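Local coordinates for protein Alpha/beta fold hydrolase (Pseudomonas aeruginosa, PDB 6I8W) that is a membrane phospholipase A, a virulence factor of the alpha/beta hydrolase fold that degrades membrane phospholipids and probably also hydrolyses monoacylglycerols, at residues A108-G113 with S222-Q227; E181-V186 with L196-V201; D191-L196 with P209-L214; E282-G285 with E291-E294. One frame throughout, in Å; residues are numbered along the deposited sequence.

Contact 1 (A108-G113 with S222-Q227)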
loop_
_atom_site.group_PDB
_atom_site.type_symbol
_atom_site.label_atom_id
_atom_site.label_comp_id
_atom_site.label_asym_id
_atom_site.label_seq_id
_atom_site.Cartn_x
_atom_site.Cartn_y
_atom_site.Cartn_z
ATOM N N ALA A 108 -8.613 -15.677 -9.585
ATOM C CA ALA A 108 -7.404 -15.951 -8.828
ATOM C C ALA A 108 -7.664 -15.881 -7.323
ATOM O O ALA A 108 -8.700 -15.374 -6.877
ATOM C CB ALA A 108 -6.302 -14.976 -9.223
ATOM N N SER A 109 -6.727 -16.406 -6.545
ATOM C CA SER A 109 -6.752 -16.216 -5.109
ATOM C C SER A 109 -5.978 -14.940 -4.744
ATOM O O SER A 109 -4.892 -14.684 -5.270
ATOM C CB SER A 109 -6.164 -17.429 -4.394
ATOM O OG SER A 109 -6.110 -17.194 -2.998
ATOM N N TYR A 110 -6.526 -14.160 -3.823
ATOM C CA TYR A 110 -5.882 -12.936 -3.409
ATOM C C TYR A 110 -5.612 -12.922 -1.913
ATOM O O TYR A 110 -5.415 -11.861 -1.331
ATOM C CB TYR A 110 -6.727 -11.725 -3.812
ATOM C CG TYR A 110 -6.816 -11.534 -5.305
ATOM C CD1 TYR A 110 -5.786 -10.920 -6.003
ATOM C CD2 TYR A 110 -7.923 -11.976 -6.018
ATOM C CE1 TYR A 110 -5.857 -10.751 -7.369
ATOM C CE2 TYR A 110 -8.007 -11.801 -7.385
ATOM C CZ TYR A 110 -6.962 -11.184 -8.049
ATOM O OH TYR A 110 -7.023 -11.003 -9.405
ATOM N N ASP A 111 -5.608 -14.104 -1.302
ATOM C CA ASP A 111 -5.203 -14.236 0.093
ATOM C C ASP A 111 -3.744 -13.816 0.261
ATOM O O ASP A 111 -2.964 -13.867 -0.691
ATOM C CB ASP A 111 -5.388 -15.675 0.576
ATOM C CG ASP A 111 -4.421 -16.627 -0.081
ATOM O OD1 ASP A 111 -4.720 -17.111 -1.194
ATOM O OD2 ASP A 111 -3.337 -16.858 0.495
ATOM N N VAL A 112 -3.359 -13.433 1.473
ATOM C CA VAL A 112 -2.034 -12.843 1.684
ATOM C C VAL A 112 -0.918 -13.879 1.502
ATOM O O VAL A 112 0.223 -13.530 1.204
ATOM C CB VAL A 112 -1.923 -12.197 3.075
ATOM C CG1 VAL A 112 -2.810 -10.967 3.154
ATOM C CG2 VAL A 112 -2.282 -13.206 4.175
ATOM N N GLY A 113 -1.250 -15.152 1.698
ATOM C CA GLY A 113 -0.288 -16.221 1.486
ATOM C C GLY A 113 0.108 -16.374 0.023
ATOM O O GLY A 113 1.291 -16.413 -0.315
ATOM N N SER A 222 -14.896 -0.937 -6.663
ATOM C CA SER A 222 -15.447 -1.370 -5.378
ATOM C C SER A 222 -15.973 -2.814 -5.385
ATOM O O SER A 222 -15.789 -3.543 -4.410
ATOM C CB SER A 222 -16.566 -0.417 -4.922
ATOM O OG SER A 222 -17.643 -0.362 -5.853
ATOM N N ALA A 223 -16.625 -3.228 -6.469
ATOM C CA ALA A 223 -17.162 -4.591 -6.537
ATOM C C ALA A 223 -16.046 -5.637 -6.441
ATOM O O ALA A 223 -16.124 -6.575 -5.644
ATOM C CB ALA A 223 -17.973 -4.789 -7.822
ATOM N N PHE A 224 -15.001 -5.461 -7.241
ATOM C CA PHE A 224 -13.851 -6.348 -7.191
ATOM C C PHE A 224 -13.108 -6.239 -5.853
ATOM O O PHE A 224 -12.661 -7.240 -5.295
ATOM C CB PHE A 224 -12.904 -6.053 -8.347
ATOM C CG PHE A 224 -11.856 -7.103 -8.541
ATOM C CD1 PHE A 224 -12.203 -8.359 -9.000
ATOM C CD2 PHE A 224 -10.526 -6.839 -8.263
ATOM C CE1 PHE A 224 -11.244 -9.332 -9.177
ATOM C CE2 PHE A 224 -9.569 -7.817 -8.445
ATOM C CZ PHE A 224 -9.925 -9.055 -8.897
ATOM N N ASN A 225 -12.961 -5.025 -5.341
ATOM C CA ASN A 225 -12.315 -4.865 -4.044
ATOM C C ASN A 225 -13.093 -5.618 -2.963
ATOM O O ASN A 225 -12.494 -6.280 -2.126
ATOM C CB ASN A 225 -12.178 -3.389 -3.661
ATOM C CG ASN A 225 -11.007 -2.696 -4.372
ATOM O OD1 ASN A 225 -10.162 -3.340 -5.001
ATOM N ND2 ASN A 225 -10.969 -1.375 -4.276
ATOM N N ALA A 226 -14.425 -5.551 -3.014
ATOM C CA ALA A 226 -15.253 -6.225 -2.018
ATOM C C ALA A 226 -15.039 -7.739 -2.054
ATOM O O ALA A 226 -15.051 -8.409 -1.018
ATOM C CB ALA A 226 -16.733 -5.891 -2.239
ATOM N N GLN A 227 -14.862 -8.272 -3.256
ATOM C CA GLN A 227 -14.630 -9.707 -3.438
ATOM C C GLN A 227 -13.271 -10.111 -2.852
ATOM O O GLN A 227 -13.149 -11.117 -2.152
ATOM C CB GLN A 227 -14.713 -10.064 -4.926
ATOM C CG GLN A 227 -13.892 -11.268 -5.359
ATOM C CD GLN A 227 -14.062 -11.573 -6.846
ATOM O OE1 GLN A 227 -13.266 -12.306 -7.439
ATOM N NE2 GLN A 227 -15.101 -11.001 -7.455
#
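Tyr110, in the loop that leads into helix 112-125, reaches across to Phe224 on helix 208-234 while the two backbones stay well apart: the closest CA atoms, those of Tyr110 and Gln227, are 9.3 Å from each other. The long helix is kinked here, because the backbone N atoms of Ala223 and Phe224 make no bond to the preceding turn; farther on, Ala226 N bonds to Ser222 O at 2.8 Å. Two rings bridge the gap. Phe224 carries its CG anti to the backbone N (chi1 -168°), which sends the ring along toward the loop, although the CB itself does not aim there. The result is an offset edge-to-face (T-shaped) pair: the edge of Phe224 is turned to the face of Tyr110, the planes stand at 85°, and the centroids are 5.5 Å apart. Phe224 CZ leads, 3.7 Å from Tyr110 CE2, but it is displaced toward the hydroxyl end of the tyrosine. Tyr110 OH accordingly lies at the rim of the phenylalanine, near its plane, 3.5 Å from Phe224 CZ. That hydroxyl is hydrogen-bonded to Pro105 O, and Tyr110 N is bonded to Gln231 OE1, so the tyrosine is tied both to its own loop and to a later turn of the helix. Beside the rings, Gln227 NE2 pairs with Gln106 OE1. Chemically, then, the direct contact is a small aromatic one, and it is the polar bonds around it that fix the rotation and position of the tyrosine against which the Phe224 edge rests.

Contact 2 (E181-V186 with L196-V201). With BOG (octyl beta-D-glucopyranoside), chain D.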
loop_
_atom_site.group_PDB
_atom_site.type_symbol
_atom_site.label_atom_id
_atom_site.label_comp_id
_atom_site.label_asym_id
_atom_site.label_seq_id
_atom_site.Cartn_x
_atom_site.Cartn_y
_atom_site.Cartn_z
ATOM N N GLU A 181 -20.641 -2.768 7.714
ATOM C CA GLU A 181 -20.095 -1.534 7.173
ATOM C C GLU A 181 -18.593 -1.707 6.966
ATOM O O GLU A 181 -17.890 -2.244 7.821
ATOM C CB GLU A 181 -20.365 -0.338 8.102
ATOM C CG GLU A 181 -19.765 0.984 7.583
ATOM C CD GLU A 181 -19.908 2.172 8.543
ATOM O OE1 GLU A 181 -20.688 2.099 9.515
ATOM O OE2 GLU A 181 -19.231 3.198 8.315
ATOM N N ASN A 182 -18.111 -1.246 5.819
ATOM C CA ASN A 182 -16.697 -1.314 5.487
ATOM C C ASN A 182 -16.304 -0.037 4.762
ATOM O O ASN A 182 -16.568 0.112 3.569
ATOM C CB ASN A 182 -16.392 -2.560 4.638
ATOM C CG ASN A 182 -14.895 -2.741 4.378
ATOM O OD1 ASN A 182 -14.074 -1.923 4.797
ATOM N ND2 ASN A 182 -14.539 -3.829 3.694
ATOM N N PRO A 183 -15.695 0.908 5.494
ATOM C CA PRO A 183 -15.264 2.169 4.890
ATOM C C PRO A 183 -14.206 1.963 3.807
ATOM O O PRO A 183 -14.009 2.863 2.993
ATOM C CB PRO A 183 -14.687 2.951 6.080
ATOM C CG PRO A 183 -15.336 2.344 7.280
ATOM C CD PRO A 183 -15.496 0.896 6.952
ATOM N N LEU A 184 -13.550 0.804 3.789
ATOM C CA LEU A 184 -12.460 0.580 2.835
ATOM C C LEU A 184 -12.981 0.238 1.445
ATOM O O LEU A 184 -12.228 0.258 0.476
ATOM C CB LEU A 184 -11.519 -0.526 3.325
ATOM C CG LEU A 184 -10.871 -0.332 4.707
ATOM C CD1 LEU A 184 -9.871 -1.448 4.999
ATOM C CD2 LEU A 184 -10.206 1.025 4.838
ATOM N N VAL A 185 -14.270 -0.078 1.350
ATOM C CA VAL A 185 -14.898 -0.347 0.067
ATOM C C VAL A 185 -15.849 0.804 -0.248
ATOM O O VAL A 185 -16.864 0.983 0.415
ATOM C CB VAL A 185 -15.672 -1.686 0.062
ATOM C CG1 VAL A 185 -16.377 -1.865 -1.262
ATOM C CG2 VAL A 185 -14.721 -2.855 0.307
ATOM N N VAL A 186 -15.500 1.588 -1.259
ATOM C CA VAL A 186 -16.199 2.828 -1.571
ATOM C C VAL A 186 -17.289 2.584 -2.618
ATOM O O VAL A 186 -16.994 2.483 -3.810
ATOM C CB VAL A 186 -15.202 3.896 -2.069
ATOM C CG1 VAL A 186 -15.899 5.210 -2.323
ATOM C CG2 VAL A 186 -14.079 4.077 -1.050
ATOM N N LEU A 196 -11.121 8.705 3.350
ATOM C CA LEU A 196 -10.015 9.588 3.738
ATOM C C LEU A 196 -10.093 9.967 5.226
ATOM O O LEU A 196 -9.075 9.934 5.933
ATOM C CB LEU A 196 -10.010 10.851 2.878
ATOM C CG LEU A 196 -9.945 10.661 1.359
ATOM C CD1 LEU A 196 -10.051 11.998 0.652
ATOM C CD2 LEU A 196 -8.668 9.942 0.969
ATOM N N ASP A 197 -11.290 10.328 5.695
ATOM C CA ASP A 197 -11.500 10.678 7.115
ATOM C C ASP A 197 -11.196 9.490 8.020
ATOM O O ASP A 197 -10.757 9.647 9.161
ATOM C CB ASP A 197 -12.941 11.150 7.369
ATOM C CG ASP A 197 -13.272 12.452 6.657
ATOM O OD1 ASP A 197 -12.329 13.150 6.230
ATOM O OD2 ASP A 197 -14.477 12.779 6.525
ATOM N N PHE A 198 -11.408 8.291 7.490
ATOM C CA PHE A 198 -11.236 7.061 8.257
ATOM C C PHE A 198 -9.758 6.691 8.479
ATOM O O PHE A 198 -9.409 6.089 9.502
ATOM C CB PHE A 198 -11.955 5.912 7.554
ATOM C CG PHE A 198 -12.114 4.682 8.399
ATOM C CD1 PHE A 198 -12.852 4.720 9.571
ATOM C CD2 PHE A 198 -11.569 3.474 7.997
ATOM C CE1 PHE A 198 -13.013 3.580 10.346
ATOM C CE2 PHE A 198 -11.729 2.331 8.758
ATOM C CZ PHE A 198 -12.452 2.383 9.935
ATOM N N VAL A 199 -8.892 7.041 7.529
ATOM C CA VAL A 199 -7.497 6.604 7.612
ATOM C C VAL A 199 -6.523 7.742 7.943
ATOM O O VAL A 199 -5.375 7.469 8.292
ATOM C CB VAL A 199 -7.026 5.922 6.300
ATOM C CG1 VAL A 199 -7.912 4.708 5.947
ATOM C CG2 VAL A 199 -6.994 6.924 5.161
ATOM N N PHE A 200 -6.973 8.997 7.848
ATOM C CA PHE A 200 -6.129 10.158 8.193
ATOM C C PHE A 200 -6.585 10.892 9.447
ATOM O O PHE A 200 -7.774 11.174 9.619
ATOM C CB PHE A 200 -6.100 11.190 7.058
ATOM C CG PHE A 200 -5.396 10.735 5.816
ATOM C CD1 PHE A 200 -4.015 10.596 5.795
ATOM C CD2 PHE A 200 -6.117 10.478 4.654
ATOM C CE1 PHE A 200 -3.363 10.189 4.641
ATOM C CE2 PHE A 200 -5.476 10.075 3.496
ATOM C CZ PHE A 200 -4.100 9.920 3.485
ATOM N N VAL A 201 -5.633 11.275 10.295
ATOM C CA VAL A 201 -5.946 12.257 11.316
ATOM C C VAL A 201 -5.883 13.653 10.692
ATOM O O VAL A 201 -6.850 14.408 10.747
ATOM C CB VAL A 201 -4.998 12.146 12.526
ATOM C CG1 VAL A 201 -5.261 13.285 13.520
ATOM C CG2 VAL A 201 -5.175 10.781 13.187
HETATM C C1 BOG D . -1.334 17.953 -4.610
HETATM O O1 BOG D . -1.498 16.667 -4.010
HETATM C C2 BOG D . -1.347 18.988 -3.477
HETATM O O2 BOG D . -2.706 19.270 -3.148
HETATM C C3 BOG D . -0.625 20.296 -3.794
HETATM O O3 BOG D . -0.506 21.130 -2.631
HETATM C C4 BOG D . 0.749 19.946 -4.332
HETATM O O4 BOG D . 1.544 21.131 -4.529
HETATM C C5 BOG D . 0.494 19.196 -5.639
HETATM O O5 BOG D . -0.123 17.926 -5.375
HETATM C C6 BOG D . 1.756 19.019 -6.484
HETATM O O6 BOG D . 2.306 17.708 -6.337
HETATM C "C1'" BOG D . -1.586 15.605 -4.954
HETATM C "C2'" BOG D . -1.399 14.285 -4.220
HETATM C "C3'" BOG D . -1.944 14.410 -2.807
HETATM C "C4'" BOG D . -2.033 13.067 -2.106
HETATM C "C5'" BOG D . -3.291 13.044 -1.249
HETATM C "C6'" BOG D . -3.277 11.874 -0.278
HETATM C "C7'" BOG D . -4.694 11.533 0.159
HETATM C "C8'" BOG D . -5.380 12.751 0.731
#
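With CG anti to the backbone N (chi1 -167°), Phe198 swings its ring off helix 191-199 and lays it flat against Pro183, while Leu184, its CG anti to the carbonyl carbon and beside the backbone N (chi1 -57°), brings CD2 round to the rim of the same ring. Pro183 CG stands 3.8 Å above the ring centre, almost on the normal, a clean CH-pi contact; Pro183 CB touches Phe198 CD2 at 3.7 Å. Leu184 CD2 meets that same Phe198 CD2 at the ring edge, 4.2 Å away, and also approaches Val199 CG1. Pro183 sits inside a type I turn from Asn182 to Val185, closed by Val185 N to Asn182 O at 3.2 Å. Inside it Asn182 OD1 accepts from Leu184 N at 3.0 Å, an Asx turn whose donor comes from above the carbonyl plane. Beyond the helix end, Phe200 turns another way: its CE2 lies 3.7 Å from C7' near the end of the octyl tail of octyl glucoside, a detergent also bonded to Glu34 and Pro205. Val199 shares backbone hydrogen bonds with His286, the likely catalytic histidine, and Leu184 lies beside a bound myristic acid. The arrangement is that of the helical cap of an alpha/beta hydrolase, inserted between strands 154-160 and 250-255, consistent with an apolar pocket for an acyl chain.

Contact 3 (D191-L196 with P209-L214)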
loop_
_atom_site.group_PDB
_atom_site.type_symbol
_atom_site.label_atom_id
_atom_site.label_comp_id
_atom_site.label_asym_id
_atom_site.label_seq_id
_atom_site.Cartn_x
_atom_site.Cartn_y
_atom_site.Cartn_z
ATOM N N ASP A 191 -18.660 8.370 -0.384
ATOM C CA ASP A 191 -17.985 7.508 0.591
ATOM C C ASP A 191 -16.472 7.618 0.465
ATOM O O ASP A 191 -15.736 7.102 1.309
ATOM C CB ASP A 191 -18.406 6.043 0.427
ATOM C CG ASP A 191 -19.819 5.770 0.941
ATOM O OD1 ASP A 191 -20.441 6.691 1.516
ATOM O OD2 ASP A 191 -20.303 4.624 0.770
ATOM N N PHE A 192 -15.992 8.281 -0.582
ATOM C CA PHE A 192 -14.551 8.401 -0.736
ATOM C C PHE A 192 -14.000 9.375 0.299
ATOM O O PHE A 192 -12.987 9.090 0.921
ATOM C CB PHE A 192 -14.148 8.841 -2.143
ATOM C CG PHE A 192 -12.650 8.857 -2.350
ATOM C CD1 PHE A 192 -11.927 7.675 -2.331
ATOM C CD2 PHE A 192 -11.969 10.052 -2.532
ATOM C CE1 PHE A 192 -10.535 7.676 -2.498
ATOM C CE2 PHE A 192 -10.588 10.068 -2.708
ATOM C CZ PHE A 192 -9.866 8.875 -2.684
ATOM N N GLN A 193 -14.669 10.511 0.499
ATOM C CA GLN A 193 -14.239 11.441 1.548
ATOM C C GLN A 193 -14.309 10.753 2.899
ATOM O O GLN A 193 -13.491 11.013 3.774
ATOM C CB GLN A 193 -15.091 12.718 1.582
ATOM C CG GLN A 193 -14.582 13.744 2.628
ATOM C CD GLN A 193 -13.164 14.216 2.348
ATOM O OE1 GLN A 193 -12.892 14.753 1.283
ATOM N NE2 GLN A 193 -12.253 14.017 3.303
ATOM N N LYS A 194 -15.285 9.862 3.054
ATOM C CA LYS A 194 -15.436 9.100 4.285
ATOM C C LYS A 194 -14.229 8.190 4.515
ATOM O O LYS A 194 -13.749 8.048 5.647
ATOM C CB LYS A 194 -16.727 8.281 4.242
ATOM C CG LYS A 194 -16.969 7.426 5.467
ATOM N N LEU A 195 -13.729 7.588 3.439
ATOM C CA LEU A 195 -12.544 6.734 3.519
ATOM C C LEU A 195 -11.320 7.543 3.961
ATOM O O LEU A 195 -10.574 7.118 4.846
ATOM C CB LEU A 195 -12.274 6.043 2.175
ATOM C CG LEU A 195 -10.959 5.261 2.051
ATOM C CD1 LEU A 195 -10.784 4.297 3.211
ATOM C CD2 LEU A 195 -10.929 4.493 0.739
ATOM N N LEU A 196 -11.121 8.705 3.350
ATOM C CA LEU A 196 -10.015 9.588 3.738
ATOM C C LEU A 196 -10.093 9.967 5.226
ATOM O O LEU A 196 -9.075 9.934 5.933
ATOM C CB LEU A 196 -10.010 10.851 2.878
ATOM C CG LEU A 196 -9.945 10.661 1.359
ATOM C CD1 LEU A 196 -10.051 11.998 0.652
ATOM C CD2 LEU A 196 -8.668 9.942 0.969
ATOM N N PRO A 209 -10.880 18.697 -7.943
ATOM C CA PRO A 209 -11.052 17.876 -9.147
ATOM C C PRO A 209 -10.315 16.534 -9.062
ATOM O O PRO A 209 -10.847 15.526 -9.510
ATOM C CB PRO A 209 -10.477 18.761 -10.258
ATOM C CG PRO A 209 -10.621 20.171 -9.734
ATOM C CD PRO A 209 -10.347 20.036 -8.268
ATOM N N LEU A 210 -9.117 16.518 -8.487
ATOM C CA LEU A 210 -8.383 15.268 -8.346
ATOM C C LEU A 210 -9.109 14.318 -7.397
ATOM O O LEU A 210 -9.200 13.118 -7.655
ATOM C CB LEU A 210 -6.957 15.518 -7.842
ATOM C CG LEU A 210 -6.141 14.236 -7.614
ATOM C CD1 LEU A 210 -6.052 13.408 -8.882
ATOM C CD2 LEU A 210 -4.753 14.580 -7.108
ATOM N N LYS A 211 -9.634 14.862 -6.306
ATOM C CA LYS A 211 -10.361 14.059 -5.331
ATOM C C LYS A 211 -11.573 13.356 -5.943
ATOM O O LYS A 211 -11.783 12.179 -5.708
ATOM C CB LYS A 211 -10.821 14.933 -4.167
ATOM C CG LYS A 211 -11.690 14.198 -3.161
ATOM C CD LYS A 211 -12.294 15.184 -2.179
ATOM C CE LYS A 211 -13.632 14.687 -1.658
ATOM N NZ LYS A 211 -14.281 15.678 -0.743
ATOM N N ARG A 212 -12.358 14.082 -6.730
ATOM C CA ARG A 212 -13.538 13.497 -7.358
ATOM C C ARG A 212 -13.188 12.333 -8.289
ATOM O O ARG A 212 -13.890 11.321 -8.328
ATOM C CB ARG A 212 -14.322 14.569 -8.123
ATOM C CG ARG A 212 -15.209 15.409 -7.219
ATOM C CD ARG A 212 -16.111 16.358 -8.001
ATOM N NE ARG A 212 -15.576 17.717 -8.045
ATOM C CZ ARG A 212 -15.015 18.266 -9.117
ATOM N NH1 ARG A 212 -14.919 17.574 -10.248
ATOM N NH2 ARG A 212 -14.557 19.510 -9.061
ATOM N N TYR A 213 -12.113 12.476 -9.055
ATOM C CA TYR A 213 -11.706 11.405 -9.962
ATOM C C TYR A 213 -11.219 10.201 -9.173
ATOM O O TYR A 213 -11.533 9.066 -9.522
ATOM C CB TYR A 213 -10.652 11.895 -10.946
ATOM C CG TYR A 213 -10.235 10.883 -11.991
ATOM C CD1 TYR A 213 -11.174 10.327 -12.866
ATOM C CD2 TYR A 213 -8.901 10.580 -12.193
ATOM C CE1 TYR A 213 -10.791 9.438 -13.858
ATOM C CE2 TYR A 213 -8.510 9.700 -13.182
ATOM C CZ TYR A 213 -9.455 9.130 -14.007
ATOM O OH TYR A 213 -9.041 8.265 -14.984
ATOM N N LEU A 214 -10.438 10.436 -8.124
ATOM C CA LEU A 214 -9.986 9.329 -7.274
ATOM C C LEU A 214 -11.202 8.590 -6.705
ATOM O O LEU A 214 -11.224 7.357 -6.656
ATOM C CB LEU A 214 -9.092 9.828 -6.138
ATOM C CG LEU A 214 -7.737 10.376 -6.589
ATOM C CD1 LEU A 214 -6.955 10.935 -5.406
ATOM C CD2 LEU A 214 -6.944 9.297 -7.323
#
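Phe192 lies between Leu196 of its own helix and Leu214 of helix 208-234, its ring flanked on both faces. Over the centre of one face is the backbone C of Leu214, 4.2 Å above the plane; on the opposite face Leu196 CG sits at 4.1 Å, shifted toward the rim. The side chain of Leu214 runs obliquely to that of Phe192, and Leu214 CB makes the closest apolar touch, 3.7 Å from Phe192 CZ. Lys211 O comes in at a slant, nearest to Phe192 CD2. The two helix segments cross at 102° with axes 10.1 Å apart, a spacing bridged mainly by this aromatic ring and by one polar pair. Lys211 stretches out in a fully extended chain and meets Gln193 at about a right angle. The glutamine bends at chi2 (61°), which folds OE1 back toward the oncoming ammonium group. Lys211 NZ donates to Gln193 OE1 over a short 2.6 Å, in the carbonyl plane and on a lone pair. Lys211 CE is also close, 3.0 Å from Gln193 OE1, so the packing at this end is tight. The other end of the amide is engaged as well: Gln193 NE2 bonds to Asp197 OD1 and Gln203 OE1. Bound lipid-like molecules lie close by: Leu210 touches octyl glucoside and Leu214 a myristic acid. The chemistry thus divides in two: a buried aromatic ring packs the crossing, while at its partly exposed margin the amide is fixed in orientation, gripped at OE1 by Lys211 and at NE2 by Asp197 and Gln203.

Contact 4 (E282-G285 with E291-E294)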
loop_
_atom_site.group_PDB
_atom_site.type_symbol
_atom_site.label_atom_id
_atom_site.label_comp_id
_atom_site.label_asym_id
_atom_site.label_seq_id
_atom_site.Cartn_x
_atom_site.Cartn_y
_atom_site.Cartn_z
ATOM N N GLU A 282 2.730 9.984 17.079
ATOM C CA GLU A 282 1.641 10.612 17.823
ATOM C C GLU A 282 0.670 11.366 16.911
ATOM O O GLU A 282 1.088 12.009 15.947
ATOM C CB GLU A 282 2.199 11.585 18.869
ATOM C CG GLU A 282 1.160 12.052 19.889
ATOM C CD GLU A 282 0.585 13.409 19.535
ATOM O OE1 GLU A 282 1.211 14.125 18.723
ATOM O OE2 GLU A 282 -0.486 13.766 20.066
ATOM N N ASN A 283 -0.617 11.287 17.234
ATOM C CA ASN A 283 -1.683 11.960 16.490
ATOM C C ASN A 283 -1.623 11.649 15.002
ATOM O O ASN A 283 -1.739 12.549 14.159
ATOM C CB ASN A 283 -1.629 13.484 16.700
ATOM C CG ASN A 283 -2.980 14.153 16.444
ATOM O OD1 ASN A 283 -4.030 13.598 16.762
ATOM N ND2 ASN A 283 -2.952 15.333 15.838
ATOM N N CYS A 284 -1.464 10.366 14.696
ATOM C CA CYS A 284 -1.328 9.906 13.330
ATOM C C CYS A 284 -2.246 8.721 13.075
ATOM O O CYS A 284 -2.571 7.955 13.991
ATOM C CB CYS A 284 0.124 9.520 13.040
ATOM S SG CYS A 284 0.443 9.193 11.315
ATOM N N GLY A 285 -2.687 8.574 11.834
ATOM C CA GLY A 285 -3.645 7.520 11.519
ATOM C C GLY A 285 -3.002 6.271 10.953
ATOM O O GLY A 285 -1.836 5.958 11.222
ATOM N N GLU A 291 0.436 10.187 5.517
ATOM C CA GLU A 291 0.034 11.334 6.327
ATOM C C GLU A 291 1.221 12.239 6.697
ATOM O O GLU A 291 1.147 13.466 6.605
ATOM C CB GLU A 291 -0.681 10.867 7.608
ATOM C CG GLU A 291 -1.205 12.053 8.446
ATOM C CD GLU A 291 -2.226 11.679 9.523
ATOM O OE1 GLU A 291 -2.453 12.517 10.419
ATOM O OE2 GLU A 291 -2.836 10.582 9.465
ATOM N N ARG A 292 2.308 11.612 7.129
ATOM C CA ARG A 292 3.518 12.323 7.533
ATOM C C ARG A 292 4.723 11.588 6.936
ATOM O O ARG A 292 5.454 10.881 7.644
ATOM C CB ARG A 292 3.609 12.410 9.059
ATOM C CG ARG A 292 2.381 13.061 9.716
ATOM C CD ARG A 292 2.731 13.994 10.868
ATOM N NE ARG A 292 3.318 13.315 12.028
ATOM C CZ ARG A 292 2.635 12.875 13.082
ATOM N NH1 ARG A 292 1.317 13.034 13.147
ATOM N NH2 ARG A 292 3.277 12.290 14.087
ATOM N N PRO A 293 4.923 11.741 5.619
ATOM C CA PRO A 293 5.866 10.900 4.869
ATOM C C PRO A 293 7.328 11.091 5.275
ATOM O O PRO A 293 8.034 10.113 5.468
ATOM C CB PRO A 293 5.682 11.366 3.412
ATOM C CG PRO A 293 4.418 12.193 3.398
ATOM C CD PRO A 293 4.299 12.773 4.767
ATOM N N GLU A 294 7.783 12.333 5.366
ATOM C CA GLU A 294 9.205 12.577 5.651
ATOM C C GLU A 294 9.534 12.144 7.078
ATOM O O GLU A 294 10.609 11.623 7.350
ATOM C CB GLU A 294 9.578 14.057 5.434
ATOM C CG GLU A 294 9.485 14.528 3.963
ATOM C CD GLU A 294 10.801 14.398 3.185
ATOM O OE1 GLU A 294 11.845 14.090 3.808
ATOM O OE2 GLU A 294 10.794 14.616 1.944
HETATM O O HOH W 1 -0.821 14.097 11.622
#
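The guanidinium of Arg292 works through its edge: Glu282 O and Asn283 O lie close to its plane, as does a water, while Cys284 CB approaches obliquely, 3.7 Å from NH1. The loop it holds follows strand 276-281 of the alpha/beta hydrolase fold and leads to His286, probably the triad histidine. Both terminal nitrogens of Arg292 converge end-on on one carbonyl oxygen, NH2 to Glu282 O at 2.9 Å and NH1 to Glu282 O at 3.0 Å; a weak third bond runs from NH1 to Asn283 O. Bends at chi2 and chi3 carry the group there, and Arg292 NE keeps a salt bridge to Glu295. Glu291 is anchored beside it. Its extended chain, CG anti to the backbone N (chi1 -176°), takes the buried carboxylate to the loop, where OE2 accepts from Gly285 N at 3.1 Å and also from Val201 N, and OE1 from Gln202 N. Backbone donors therefore surround the carboxylate, which should favour its negative form. Gly285 N approaches OE2 from 48° above the carboxylate plane. One water knits the two side chains together, accepting from Arg292 NH1 at 2.8 Å and lying 2.6 Å from Glu291 OE1.

In the fold
Contacts 2 and 3 form one continuous body: their centres are 10 Å apart, they share Leu196, and Leu184 CD2 packs on Leu195 CD1 at 3.7 Å. Both border the bound myristic acid, which lies about 4 Å from the side chains of Leu184 and of Leu214. Contact 1 joins this cap farther along helix 208-234, Ser222 O meeting Val185 CG1 at 3.6 Å. Contact 4, centred 16 Å from contact 2, meets it where Val201 CG2 packs on Cys284 C at 3.6 Å. Val199 of contact 2 touches the putative Ser137-His286-Asp258 triad, whereas Gly285 of contact 4 is only near it. Contacts 1 and 4, centred 28 Å apart, lie on opposite sides of the chain's centre.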